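Local coordinates for protein ferredoxin-thioredoxin reductase variable chain, chloroplastic (Arabidopsis thaliana, PDB 7C2B) that probably serves as the variable subunit of ferredoxin-thioredoxin reductase, which reduces thioredoxins in two-electron steps using electrons from reduced ferredoxin, at residues H101-E104 with D105-E108. Sequence-based numbering, arbitrary orientation.
With NO3 (nitrate ion), chain J.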
loop_
_atom_site.group_PDB
_atom_site.type_symbol
_atom_site.label_atom_id
_atom_site.label_comp_id
_atom_site.label_asym_id
_atom_site.label_seq_id
_atom_site.Cartn_x
_atom_site.Cartn_y
_atom_site.Cartn_z
ATOM N N HIS B 101 11.265 -8.696 8.301
ATOM C CA HIS B 101 11.029 -7.289 8.607
ATOM C C HIS B 101 9.850 -7.144 9.561
ATOM O O HIS B 101 8.778 -7.716 9.323
ATOM C CB HIS B 101 10.767 -6.515 7.315
ATOM C CG HIS B 101 11.988 -6.319 6.472
ATOM N ND1 HIS B 101 12.466 -7.280 5.601
ATOM C CD2 HIS B 101 12.817 -5.256 6.352
ATOM C CE1 HIS B 101 13.537 -6.814 4.986
ATOM N NE2 HIS B 101 13.773 -5.590 5.427
ATOM N N LEU B 102 10.047 -6.372 10.638
ATOM C CA LEU B 102 9.020 -6.157 11.652
ATOM C C LEU B 102 8.823 -4.664 11.898
ATOM O O LEU B 102 9.697 -3.838 11.611
ATOM C CB LEU B 102 9.379 -6.820 12.997
ATOM C CG LEU B 102 9.728 -8.302 13.027
ATOM C CD1 LEU B 102 9.939 -8.736 14.484
ATOM C CD2 LEU B 102 8.598 -9.074 12.401
ATOM N N LYS B 103 7.658 -4.325 12.435
ATOM C CA LYS B 103 7.446 -3.000 13.003
ATOM C C LYS B 103 7.368 -3.113 14.518
ATOM O O LYS B 103 7.264 -4.208 15.081
ATOM C CB LYS B 103 6.190 -2.330 12.427
ATOM C CG LYS B 103 4.913 -3.148 12.496
ATOM C CD LYS B 103 3.803 -2.387 11.781
ATOM C CE LYS B 103 2.583 -3.250 11.557
ATOM N NZ LYS B 103 1.988 -3.646 12.849
ATOM N N GLU B 104 7.426 -1.948 15.171
ATOM C CA GLU B 104 7.707 -1.897 16.602
ATOM C C GLU B 104 6.646 -2.613 17.428
ATOM O O GLU B 104 6.971 -3.196 18.467
ATOM C CB GLU B 104 7.854 -0.439 17.062
ATOM C CG GLU B 104 6.709 0.468 16.636
ATOM C CD GLU B 104 6.644 1.771 17.429
ATOM O OE1 GLU B 104 7.679 2.175 18.011
ATOM O OE2 GLU B 104 5.556 2.394 17.459
ATOM N N ASP B 105 5.387 -2.602 16.991
ATOM C CA ASP B 105 4.358 -3.231 17.803
ATOM C C ASP B 105 4.280 -4.744 17.611
ATOM O O ASP B 105 3.361 -5.369 18.138
ATOM C CB ASP B 105 2.989 -2.562 17.562
ATOM C CG ASP B 105 2.426 -2.768 16.151
ATOM O OD1 ASP B 105 2.993 -3.528 15.337
ATOM O OD2 ASP B 105 1.370 -2.152 15.858
ATOM N N GLU B 106 5.235 -5.363 16.915
ATOM C CA GLU B 106 5.212 -6.806 16.734
ATOM C C GLU B 106 6.222 -7.537 17.608
ATOM O O GLU B 106 6.268 -8.770 17.581
ATOM C CB GLU B 106 5.449 -7.143 15.248
ATOM C CG GLU B 106 4.341 -6.567 14.372
ATOM C CD GLU B 106 4.578 -6.748 12.881
ATOM O OE1 GLU B 106 5.754 -6.772 12.449
ATOM O OE2 GLU B 106 3.573 -6.848 12.143
ATOM N N PHE B 107 7.038 -6.821 18.376
ATOM C CA PHE B 107 8.059 -7.488 19.169
ATOM C C PHE B 107 8.306 -6.694 20.445
ATOM O O PHE B 107 7.889 -5.541 20.577
ATOM C CB PHE B 107 9.368 -7.673 18.373
ATOM C CG PHE B 107 10.031 -6.377 17.979
ATOM C CD1 PHE B 107 10.938 -5.760 18.827
ATOM C CD2 PHE B 107 9.748 -5.783 16.760
ATOM C CE1 PHE B 107 11.537 -4.571 18.474
ATOM C CE2 PHE B 107 10.347 -4.592 16.391
ATOM C CZ PHE B 107 11.245 -3.982 17.248
ATOM N N GLU B 108 9.013 -7.328 21.377
ATOM C CA GLU B 108 9.461 -6.695 22.609
ATOM C C GLU B 108 10.953 -6.951 22.775
ATOM O O GLU B 108 11.475 -7.986 22.346
ATOM C CB GLU B 108 8.683 -7.237 23.835
ATOM C CG GLU B 108 9.108 -8.653 24.240
ATOM C CD GLU B 108 8.126 -9.341 25.174
ATOM O OE1 GLU B 108 7.138 -8.702 25.592
ATOM O OE2 GLU B 108 8.350 -10.532 25.482
HETATM N N NO3 J . 14.342 -3.846 2.591
HETATM O O1 NO3 J . 13.843 -3.237 1.596
HETATM O O2 NO3 J . 14.748 -5.043 2.462
HETATM O O3 NO3 J . 14.435 -3.257 3.709
#
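Glu106 folds back over Lys103 and closes the short turn through both of its ends. Glu106 N donates to Lys103 O at 3.0 Å, while the carboxylate takes the backbone N-H of Lys103. With CG anti to the carbonyl carbon (chi1 -62°) and the chain extended beyond it, the side chain runs back toward the preceding strand. CB rests against Lys103 O, CG packs beside the CG of Lys103, and Glu106 CD lies 3.6 Å from Lys103 CG. At the tip the two oxygens part company. Glu106 OE1 accepts Lys103 N at 3.1 Å in a nearly straight bond (165°) that arrives from above the carboxylate plane; it also touches CA of Leu102 and salt-bridges a basic side chain of another protein chain. Glu106 OE2 makes a long salt bridge, 3.6 Å, to Lys103 NZ. A bend at chi4 of 64° turns Lys103 NZ toward Asp105 OD1, which it meets at 2.7 Å on the syn lone pair, leaving Asp105 as the close partner. Leu102 CD1 meets Phe107 CD2 at 3.7 Å. Separately, Glu104 O stands over one face of the phenyl ring, offset toward its rim; Phe82 adds an edge-to-face ring contact. Replacing Glu106 by alanine removes the carboxylate and would probably leave the backbone N-H of Lys103 and the basic side chain of the other protein without their acceptor. Strands 94-102 and 107-109, outermost in the five-stranded sheet within this chain, are thus joined by the short 3-10 turn that leads into the last strand of SH3-like barrels.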